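Local coordinates for protein Proline/betaine transporter, RALF (Rickettsia prowazekii str. Madrid E, PDB 4D7R) that probably acts as a guanine nucleotide exchange factor, here as an engineered chimera of a Rickettsia Sec7 domain and a Legionella capping domain, at residues Q130-L135 and K275-F280; Y159-Q164 and N190-T195; L168-H173 and N307-W312. All blocks are in the same frame, centred on the assembly; numbering follows the deposited sequence.

Interaction 1: residues Q130-L135 and K275-F280; sequences QKIDRL and KSWLSF
Asp133 OD2 takes the ammonium of Lys275, with NZ at 2.8 Å in a salt bridge made on the syn side of the carboxylate and only 16° out of its plane. The lysine reaches it with a chain extended beyond CG, and its last methylene carbons run close beside the same oxygen. The other carboxylate oxygen faces the tryptophan: Asp133 OD1 lies 3.4 Å from Trp277 CZ2, at the ring edge and near its plane, while its hydrogen-bonding partner is Tyr159 OH. That hydroxyl also bonds to Lys275 NZ and Trp277 NE1, so one tyrosine oxygen ties both ends of the acid-lysine pair to the indole. These groups join helix 129-146 of the Rickettsia Sec7 part to helix 276-282 of the Legionella capping part, an engineered pairing; the QKIDR sequence of the first helix belongs to a conserved Sec7 motif. The two short helix segments cross at 121°, their axes 10.8 Å apart. Leu278 crosses Asp133 at about a right angle, its CD1 4.0 Å from Asp133 CB, and Leu278 CD2 lies over one face of the neighbouring indole. Ile132 CG2 approaches Trp277 CH2 obliquely at 4.5 Å.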
loop_
_atom_site.group_PDB
_atom_site.type_symbol
_atom_site.label_atom_id
_atom_site.label_comp_id
_atom_site.label_asym_id
_atom_site.label_seq_id
_atom_site.Cartn_x
_atom_site.Cartn_y
_atom_site.Cartn_z
ATOM N N GLN A 130 2.123 2.909 -2.425
ATOM C CA GLN A 130 3.138 3.370 -1.455
ATOM C C GLN A 130 3.419 2.300 -0.392
ATOM O O GLN A 130 4.562 2.153 0.036
ATOM C CB GLN A 130 2.709 4.694 -0.807
ATOM C CG GLN A 130 2.751 5.841 -1.814
ATOM C CD GLN A 130 3.112 7.157 -1.184
ATOM O OE1 GLN A 130 4.258 7.391 -0.786
ATOM N NE2 GLN A 130 2.147 8.056 -1.095
ATOM N N LYS A 131 2.388 1.525 -0.013
ATOM C CA LYS A 131 2.521 0.437 0.966
ATOM C C LYS A 131 3.304 -0.725 0.369
ATOM O O LYS A 131 4.203 -1.221 1.014
ATOM C CB LYS A 131 1.163 -0.022 1.549
ATOM C CG LYS A 131 0.430 1.067 2.313
ATOM C CD LYS A 131 -0.984 0.628 2.774
ATOM C CE LYS A 131 -1.536 1.716 3.698
ATOM N NZ LYS A 131 -2.947 1.466 4.133
ATOM N N ILE A 132 2.987 -1.138 -0.867
ATOM C CA ILE A 132 3.690 -2.217 -1.560
ATOM C C ILE A 132 5.145 -1.773 -1.675
ATOM O O ILE A 132 6.039 -2.555 -1.371
ATOM C CB ILE A 132 3.064 -2.491 -2.987
ATOM C CG1 ILE A 132 1.643 -3.106 -2.867
ATOM C CG2 ILE A 132 3.985 -3.433 -3.794
ATOM C CD1 ILE A 132 0.728 -2.953 -4.146
ATOM N N ASP A 133 5.383 -0.514 -2.075
ATOM C CA ASP A 133 6.764 -0.026 -2.222
ATOM C C ASP A 133 7.616 -0.169 -0.939
ATOM O O ASP A 133 8.744 -0.665 -0.999
ATOM C CB ASP A 133 6.759 1.425 -2.688
ATOM C CG ASP A 133 8.053 1.834 -3.354
ATOM O OD1 ASP A 133 8.730 0.955 -3.932
ATOM O OD2 ASP A 133 8.316 3.038 -3.424
ATOM N N ARG A 134 7.070 0.234 0.212
ATOM C CA ARG A 134 7.803 0.143 1.487
ATOM C C ARG A 134 8.161 -1.307 1.802
ATOM O O ARG A 134 9.267 -1.548 2.284
ATOM C CB ARG A 134 6.989 0.721 2.647
ATOM C CG ARG A 134 6.900 2.202 2.614
ATOM C CD ARG A 134 5.886 2.709 3.597
ATOM N NE ARG A 134 5.579 4.069 3.215
ATOM C CZ ARG A 134 4.391 4.490 2.825
ATOM N NH1 ARG A 134 3.328 3.703 2.944
ATOM N NH2 ARG A 134 4.228 5.736 2.429
ATOM N N LEU A 135 7.214 -2.261 1.580
ATOM C CA LEU A 135 7.425 -3.696 1.831
ATOM C C LEU A 135 8.542 -4.263 0.939
ATOM O O LEU A 135 9.425 -4.999 1.404
ATOM C CB LEU A 135 6.115 -4.482 1.668
ATOM C CG LEU A 135 5.024 -4.121 2.695
ATOM C CD1 LEU A 135 3.654 -4.600 2.215
ATOM C CD2 LEU A 135 5.361 -4.670 4.091
ATOM N N LYS A 275 6.194 6.592 -8.621
ATOM C CA LYS A 275 7.383 5.980 -9.192
ATOM C C LYS A 275 6.903 5.265 -10.453
ATOM O O LYS A 275 5.772 4.754 -10.478
ATOM C CB LYS A 275 8.020 4.990 -8.206
ATOM C CG LYS A 275 8.546 5.666 -6.939
ATOM C CD LYS A 275 9.431 4.720 -6.148
ATOM C CE LYS A 275 9.929 5.376 -4.891
ATOM N NZ LYS A 275 10.643 4.404 -4.018
ATOM N N SER A 276 7.672 5.309 -11.517
ATOM C CA SER A 276 7.269 4.695 -12.763
ATOM C C SER A 276 6.842 3.248 -12.651
ATOM O O SER A 276 5.810 2.887 -13.155
ATOM C CB SER A 276 8.307 4.888 -13.872
ATOM O OG SER A 276 8.457 6.257 -14.104
ATOM N N TRP A 277 7.642 2.432 -11.990
ATOM C CA TRP A 277 7.279 1.057 -11.865
ATOM C C TRP A 277 5.946 0.832 -11.142
ATOM O O TRP A 277 5.297 -0.116 -11.366
ATOM C CB TRP A 277 8.377 0.223 -11.221
ATOM C CG TRP A 277 8.457 0.226 -9.780
ATOM C CD1 TRP A 277 9.162 1.081 -9.009
ATOM C CD2 TRP A 277 7.920 -0.745 -8.901
ATOM N NE1 TRP A 277 9.070 0.735 -7.701
ATOM C CE2 TRP A 277 8.292 -0.374 -7.598
ATOM C CE3 TRP A 277 7.092 -1.835 -9.067
ATOM C CZ2 TRP A 277 7.908 -1.085 -6.506
ATOM C CZ3 TRP A 277 6.740 -2.543 -7.957
ATOM C CH2 TRP A 277 7.128 -2.155 -6.702
ATOM N N LEU A 278 5.608 1.723 -10.241
ATOM C CA LEU A 278 4.358 1.599 -9.477
ATOM C C LEU A 278 3.191 1.915 -10.368
ATOM O O LEU A 278 2.132 1.286 -10.247
ATOM C CB LEU A 278 4.366 2.501 -8.231
ATOM C CG LEU A 278 5.289 2.074 -7.093
ATOM C CD1 LEU A 278 5.291 3.123 -5.983
ATOM C CD2 LEU A 278 4.889 0.716 -6.538
ATOM N N SER A 279 3.398 2.844 -11.307
ATOM C CA SER A 279 2.387 3.178 -12.289
ATOM C C SER A 279 2.117 1.967 -13.170
ATOM O O SER A 279 1.034 1.666 -13.401
ATOM C CB SER A 279 2.729 4.411 -13.134
ATOM O OG SER A 279 2.812 5.569 -12.414
ATOM N N PHE A 280 3.156 1.297 -13.627
ATOM C CA PHE A 280 3.035 0.110 -14.452
ATOM C C PHE A 280 2.356 -1.022 -13.703
ATOM O O PHE A 280 1.549 -1.701 -14.205
ATOM C CB PHE A 280 4.407 -0.353 -14.896
ATOM C CG PHE A 280 4.911 0.372 -16.078
ATOM C CD1 PHE A 280 5.207 1.678 -15.987
ATOM C CD2 PHE A 280 5.038 -0.250 -17.280
ATOM C CE1 PHE A 280 5.650 2.379 -17.078
ATOM C CE2 PHE A 280 5.471 0.441 -18.388
ATOM C CZ PHE A 280 5.793 1.744 -18.274
#

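Interaction 2: residues Y159-Q164 and N190-T195; sequences YILAYQ and NNLKGT
Ile160 and Leu161, on consecutive positions of helix 155-173, face a chain that is just leaving helix 185-191 and folding into a type II beta turn from Leu192 to Thr195. The CA atoms of Ile160 and Thr195 are 7.5 Å apart, and Leu161 and Leu192 are equally close by the same measure. Gly194 takes the positive-phi position of the turn. Both Thr195 N and Thr195 OG1 bond to Leu192 O from the same face of its carbonyl plane, the hydroxyl at 2.8 Å, which pins the turn closed. Leu192 contributes more to the packing than any other residue and splits its two methyls between partners. CD1 meets Leu161 CD1 at 4.0 Å, with the two side chains crossing at about a right angle. CD2 lies 3.8 Å from Gln164 CG and also touches Ile160 CG2, in each case as the side chains slide past one another in opposite directions. Because Gln164 is bent at chi2 (-83°), its amide comes against that of Asn191, the planes 72° apart; Gln164 OE1 and Asn191 OD1, 3.4 Å apart, are two acceptors that do not bond to each other. Within the Sec7 part, this contact borders helix 203-215, where Leu206 touches both Leu161 and Leu192, and helix 112-121, whose Tyr112 packs on Leu161.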
loop_
_atom_site.group_PDB
_atom_site.type_symbol
_atom_site.label_atom_id
_atom_site.label_comp_id
_atom_site.label_asym_id
_atom_site.label_seq_id
_atom_site.Cartn_x
_atom_site.Cartn_y
_atom_site.Cartn_z
ATOM N N TYR A 159 16.773 -3.451 -4.538
ATOM C CA TYR A 159 15.454 -2.863 -4.742
ATOM C C TYR A 159 15.092 -2.829 -6.209
ATOM O O TYR A 159 13.976 -3.214 -6.537
ATOM C CB TYR A 159 15.376 -1.480 -4.088
ATOM C CG TYR A 159 14.129 -0.695 -4.429
ATOM C CD1 TYR A 159 12.908 -0.997 -3.834
ATOM C CD2 TYR A 159 14.180 0.378 -5.314
ATOM C CE1 TYR A 159 11.764 -0.261 -4.126
ATOM C CE2 TYR A 159 13.042 1.122 -5.613
ATOM C CZ TYR A 159 11.843 0.817 -4.995
ATOM O OH TYR A 159 10.738 1.570 -5.269
ATOM N N ILE A 160 16.027 -2.424 -7.095
ATOM C CA ILE A 160 15.749 -2.401 -8.528
ATOM C C ILE A 160 15.515 -3.832 -9.025
ATOM O O ILE A 160 14.546 -4.058 -9.739
ATOM C CB ILE A 160 16.820 -1.631 -9.340
ATOM C CG1 ILE A 160 16.940 -0.181 -8.810
ATOM C CG2 ILE A 160 16.472 -1.643 -10.863
ATOM C CD1 ILE A 160 18.283 0.479 -8.944
ATOM N N LEU A 161 16.333 -4.803 -8.553
ATOM C CA LEU A 161 16.172 -6.211 -8.938
ATOM C C LEU A 161 14.797 -6.736 -8.535
ATOM O O LEU A 161 14.158 -7.415 -9.341
ATOM C CB LEU A 161 17.307 -7.066 -8.352
ATOM C CG LEU A 161 17.287 -8.571 -8.652
ATOM C CD1 LEU A 161 17.499 -8.870 -10.140
ATOM C CD2 LEU A 161 18.325 -9.293 -7.854
ATOM N N ALA A 162 14.336 -6.356 -7.357
ATOM C CA ALA A 162 13.060 -6.820 -6.861
ATOM C C ALA A 162 11.896 -6.232 -7.685
ATOM O O ALA A 162 11.042 -6.959 -8.083
ATOM C CB ALA A 162 12.890 -6.494 -5.398
ATOM N N TYR A 163 11.904 -4.925 -7.947
ATOM C CA TYR A 163 10.809 -4.339 -8.698
ATOM C C TYR A 163 10.788 -4.794 -10.156
ATOM O O TYR A 163 9.729 -5.009 -10.691
ATOM C CB TYR A 163 10.602 -2.836 -8.480
ATOM C CG TYR A 163 11.443 -1.835 -9.213
ATOM C CD1 TYR A 163 11.404 -1.723 -10.575
ATOM C CD2 TYR A 163 12.234 -0.937 -8.519
ATOM C CE1 TYR A 163 12.163 -0.803 -11.216
ATOM C CE2 TYR A 163 12.979 -0.018 -9.161
ATOM C CZ TYR A 163 12.936 0.053 -10.505
ATOM O OH TYR A 163 13.667 0.972 -11.141
ATOM N N GLN A 164 11.971 -5.028 -10.728
ATOM C CA GLN A 164 12.076 -5.527 -12.099
ATOM C C GLN A 164 11.560 -6.971 -12.178
ATOM O O GLN A 164 10.960 -7.334 -13.180
ATOM C CB GLN A 164 13.510 -5.403 -12.657
ATOM C CG GLN A 164 13.967 -3.968 -12.911
ATOM C CD GLN A 164 13.529 -3.384 -14.236
ATOM O OE1 GLN A 164 13.147 -4.089 -15.175
ATOM N NE2 GLN A 164 13.688 -2.079 -14.375
ATOM N N ASN A 190 19.389 -6.219 -20.294
ATOM C CA ASN A 190 19.556 -4.842 -20.765
ATOM C C ASN A 190 19.006 -3.830 -19.763
ATOM O O ASN A 190 19.676 -2.844 -19.467
ATOM C CB ASN A 190 18.923 -4.663 -22.149
ATOM C CG ASN A 190 19.193 -3.313 -22.778
ATOM O OD1 ASN A 190 20.307 -3.024 -23.237
ATOM N ND2 ASN A 190 18.181 -2.450 -22.798
ATOM N N ASN A 191 17.810 -4.087 -19.210
ATOM C CA ASN A 191 17.186 -3.222 -18.207
ATOM C C ASN A 191 18.028 -3.118 -16.944
ATOM O O ASN A 191 18.059 -2.064 -16.307
ATOM C CB ASN A 191 15.790 -3.743 -17.842
ATOM C CG ASN A 191 14.696 -3.222 -18.752
ATOM O OD1 ASN A 191 13.668 -2.721 -18.296
ATOM N ND2 ASN A 191 14.890 -3.324 -20.050
ATOM N N LEU A 192 18.722 -4.210 -16.599
ATOM C CA LEU A 192 19.509 -4.290 -15.390
ATOM C C LEU A 192 20.997 -4.050 -15.585
ATOM O O LEU A 192 21.753 -4.174 -14.622
ATOM C CB LEU A 192 19.252 -5.634 -14.706
ATOM C CG LEU A 192 17.827 -5.851 -14.169
ATOM C CD1 LEU A 192 17.638 -7.289 -13.823
ATOM C CD2 LEU A 192 17.573 -5.002 -12.918
ATOM N N LYS A 193 21.411 -3.694 -16.814
ATOM C CA LYS A 193 22.820 -3.432 -17.147
ATOM C C LYS A 193 23.311 -2.262 -16.307
ATOM O O LYS A 193 22.624 -1.242 -16.235
ATOM C CB LYS A 193 22.981 -3.128 -18.648
ATOM C CG LYS A 193 24.445 -3.125 -19.086
ATOM C CD LYS A 193 24.661 -2.629 -20.512
ATOM C CE LYS A 193 26.132 -2.624 -20.866
ATOM N NZ LYS A 193 26.368 -2.200 -22.274
ATOM N N GLY A 194 24.442 -2.452 -15.626
ATOM C CA GLY A 194 25.035 -1.429 -14.770
ATOM C C GLY A 194 24.258 -1.010 -13.526
ATOM O O GLY A 194 24.659 -0.044 -12.868
ATOM N N THR A 195 23.166 -1.726 -13.151
ATOM C CA THR A 195 22.361 -1.353 -11.959
ATOM C C THR A 195 22.869 -2.000 -10.665
ATOM O O THR A 195 22.381 -1.663 -9.581
ATOM C CB THR A 195 20.882 -1.668 -12.128
ATOM O OG1 THR A 195 20.744 -3.076 -12.224
ATOM C CG2 THR A 195 20.239 -0.960 -13.316
#

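Interaction 3: residues L168-H173 and N307-W312; sequences LNTDLH and NIFSKW
Trp312 carries its CG opposite the backbone N (chi1 -177°), which sends the indole across the last turn of helix 155-173, against Thr170 and His173. The methyl of Thr170 is likewise opposite its own backbone N, and from there CG2 reaches Phe309 O at 3.4 Å and Phe309 CB at 4.0 Å. One face of the indole receives the backbone carbonyl of His173, whose O lies 3.2 Å above the ring plane and offset toward the rim. His173 CB presses on the benzo end, 3.7 Å from Trp312 CH2, while the imidazole leads away and gives NE2 to Ile213 O. At the edge of the ring, in its plane, stands Asn169 ND2, 3.8 Å from Trp312 CZ3; the amide oxygen of Asn169 is held by the backbone N of Phe218. A water bridges the two sides, accepting from Thr170 OG1 at 2.7 Å and donating to Phe309 O. Further round, Asp171 OD2 meets the edge of the phenyl ring at Phe309 CE1, the two groups lying side by side, while Asp171 OD1 takes the backbone N of Met183. Asn307 OD1 accepts from Ser310 N at 2.9 Å, and Ser310 OG accepts in return from Asn307 N, so the turn leading into helix 311-314 is tied on both sides. The first is an Asx motif. The contact is an engineered one, between the capping part and the LNTDLH sequence of the Sec7 part, which belongs to the second conserved motif of Sec7 domains.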
loop_
_atom_site.group_PDB
_atom_site.type_symbol
_atom_site.label_atom_id
_atom_site.label_comp_id
_atom_site.label_asym_id
_atom_site.label_seq_id
_atom_site.Cartn_x
_atom_site.Cartn_y
_atom_site.Cartn_z
ATOM N N LEU A 168 8.494 -8.302 -14.186
ATOM C CA LEU A 168 8.772 -9.419 -15.103
ATOM C C LEU A 168 7.654 -10.462 -14.925
ATOM O O LEU A 168 7.143 -10.974 -15.922
ATOM C CB LEU A 168 10.149 -10.049 -14.826
ATOM C CG LEU A 168 10.460 -11.275 -15.706
ATOM C CD1 LEU A 168 10.523 -10.898 -17.214
ATOM C CD2 LEU A 168 11.667 -12.015 -15.198
ATOM N N ASN A 169 7.255 -10.718 -13.663
ATOM C CA ASN A 169 6.142 -11.640 -13.316
ATOM C C ASN A 169 4.839 -11.234 -14.033
ATOM O O ASN A 169 4.209 -12.068 -14.697
ATOM C CB ASN A 169 5.940 -11.665 -11.810
ATOM C CG ASN A 169 4.831 -12.589 -11.413
ATOM O OD1 ASN A 169 4.912 -13.806 -11.606
ATOM N ND2 ASN A 169 3.756 -12.020 -10.895
ATOM N N THR A 170 4.472 -9.947 -13.956
ATOM C CA THR A 170 3.296 -9.423 -14.682
ATOM C C THR A 170 3.475 -9.609 -16.188
ATOM O O THR A 170 2.567 -10.114 -16.850
ATOM C CB THR A 170 3.058 -7.927 -14.340
ATOM O OG1 THR A 170 2.498 -7.844 -13.043
ATOM C CG2 THR A 170 2.126 -7.229 -15.337
ATOM N N ASP A 171 4.645 -9.252 -16.725
ATOM C CA ASP A 171 4.890 -9.348 -18.163
ATOM C C ASP A 171 4.707 -10.784 -18.658
ATOM O O ASP A 171 3.943 -11.017 -19.605
ATOM C CB ASP A 171 6.307 -8.824 -18.504
ATOM C CG ASP A 171 6.468 -8.566 -19.974
ATOM O OD1 ASP A 171 6.699 -9.529 -20.716
ATOM O OD2 ASP A 171 6.280 -7.416 -20.394
ATOM N N LEU A 172 5.389 -11.746 -18.010
ATOM C CA LEU A 172 5.353 -13.155 -18.456
ATOM C C LEU A 172 4.022 -13.871 -18.232
ATOM O O LEU A 172 3.707 -14.802 -18.971
ATOM C CB LEU A 172 6.504 -13.977 -17.830
ATOM C CG LEU A 172 7.921 -13.484 -18.107
ATOM C CD1 LEU A 172 8.949 -14.535 -17.665
ATOM C CD2 LEU A 172 8.119 -13.170 -19.598
ATOM N N HIS A 173 3.226 -13.418 -17.284
ATOM C CA HIS A 173 2.005 -14.124 -16.990
ATOM C C HIS A 173 0.685 -13.385 -17.270
ATOM O O HIS A 173 -0.363 -13.929 -17.064
ATOM C CB HIS A 173 2.051 -14.632 -15.584
ATOM C CG HIS A 173 3.138 -15.627 -15.367
ATOM N ND1 HIS A 173 3.103 -16.874 -15.909
ATOM C CD2 HIS A 173 4.304 -15.544 -14.698
ATOM C CE1 HIS A 173 4.188 -17.532 -15.569
ATOM N NE2 HIS A 173 4.932 -16.746 -14.826
ATOM N N ASN A 307 -4.115 0.141 -16.794
ATOM C CA ASN A 307 -3.307 0.042 -17.991
ATOM C C ASN A 307 -3.157 -1.446 -18.312
ATOM O O ASN A 307 -3.562 -2.293 -17.521
ATOM C CB ASN A 307 -1.979 0.787 -17.846
ATOM C CG ASN A 307 -1.098 0.244 -16.756
ATOM O OD1 ASN A 307 -0.634 -0.893 -16.823
ATOM N ND2 ASN A 307 -0.832 1.062 -15.745
ATOM N N ILE A 308 -2.589 -1.769 -19.461
ATOM C CA ILE A 308 -2.465 -3.158 -19.893
ATOM C C ILE A 308 -1.694 -4.037 -18.894
ATOM O O ILE A 308 -1.976 -5.229 -18.802
ATOM C CB ILE A 308 -1.885 -3.203 -21.335
ATOM C CG1 ILE A 308 -2.102 -4.579 -21.991
ATOM C CG2 ILE A 308 -0.418 -2.755 -21.371
ATOM C CD1 ILE A 308 -1.731 -4.657 -23.503
ATOM N N PHE A 309 -0.727 -3.459 -18.154
ATOM C CA PHE A 309 0.032 -4.238 -17.167
ATOM C C PHE A 309 -0.710 -4.382 -15.863
ATOM O O PHE A 309 -0.752 -5.482 -15.283
ATOM C CB PHE A 309 1.458 -3.648 -16.919
ATOM C CG PHE A 309 2.296 -3.528 -18.163
ATOM C CD1 PHE A 309 3.043 -4.608 -18.628
ATOM C CD2 PHE A 309 2.339 -2.334 -18.880
ATOM C CE1 PHE A 309 3.794 -4.504 -19.806
ATOM C CE2 PHE A 309 3.087 -2.234 -20.059
ATOM C CZ PHE A 309 3.800 -3.321 -20.519
ATOM N N SER A 310 -1.268 -3.267 -15.364
ATOM C CA SER A 310 -1.907 -3.238 -14.057
ATOM C C SER A 310 -3.185 -4.032 -13.968
ATOM O O SER A 310 -3.451 -4.606 -12.915
ATOM C CB SER A 310 -2.182 -1.806 -13.618
ATOM O OG SER A 310 -3.250 -1.253 -14.365
ATOM N N LYS A 311 -3.972 -4.062 -15.057
ATOM C CA LYS A 311 -5.281 -4.725 -15.081
ATOM C C LYS A 311 -5.275 -6.212 -14.703
ATOM O O LYS A 311 -6.248 -6.708 -14.116
ATOM C CB LYS A 311 -6.034 -4.445 -16.384
ATOM C CG LYS A 311 -5.414 -5.115 -17.606
ATOM C CD LYS A 311 -6.309 -4.980 -18.819
ATOM C CE LYS A 311 -5.830 -5.901 -19.920
ATOM N NZ LYS A 311 -6.549 -5.670 -21.191
ATOM N N TRP A 312 -4.162 -6.905 -14.998
ATOM C CA TRP A 312 -4.009 -8.322 -14.688
ATOM C C TRP A 312 -4.209 -8.603 -13.181
ATOM O O TRP A 312 -4.806 -9.614 -12.817
ATOM C CB TRP A 312 -2.614 -8.808 -15.133
ATOM C CG TRP A 312 -2.418 -10.273 -14.911
ATOM C CD1 TRP A 312 -3.244 -11.279 -15.321
ATOM C CD2 TRP A 312 -1.354 -10.893 -14.190
ATOM N NE1 TRP A 312 -2.754 -12.493 -14.901
ATOM C CE2 TRP A 312 -1.595 -12.285 -14.202
ATOM C CE3 TRP A 312 -0.183 -10.417 -13.583
ATOM C CZ2 TRP A 312 -0.733 -13.200 -13.599
ATOM C CZ3 TRP A 312 0.661 -11.328 -12.958
ATOM C CH2 TRP A 312 0.387 -12.699 -12.973
HETATM O O HOH W 1 0.749 -5.788 -12.722
#

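Overall arrangement
Along the chain the segments come in the order 130-135, 159-164, 168-173, 190-195, 275-280 and 307-312, so interaction 3 crosses both others while interaction 2 falls within the span of interaction 1. The contact centres lie about 15 Å (1 and 2), 14 Å (1 and 3) and 17 Å (2 and 3) apart. Helix 155-173 serves interactions 2 and 3, and its Tyr163 packs on Trp277 of interaction 1. Phe280 and Phe309 meet between interactions 1 and 3. Interaction 2 is internal to the Sec7 domain; in this chimera the other two dock the Legionella capping part against Rickettsia Sec7 motifs, which would put a cap near the exchange site, as in Legionella RalF.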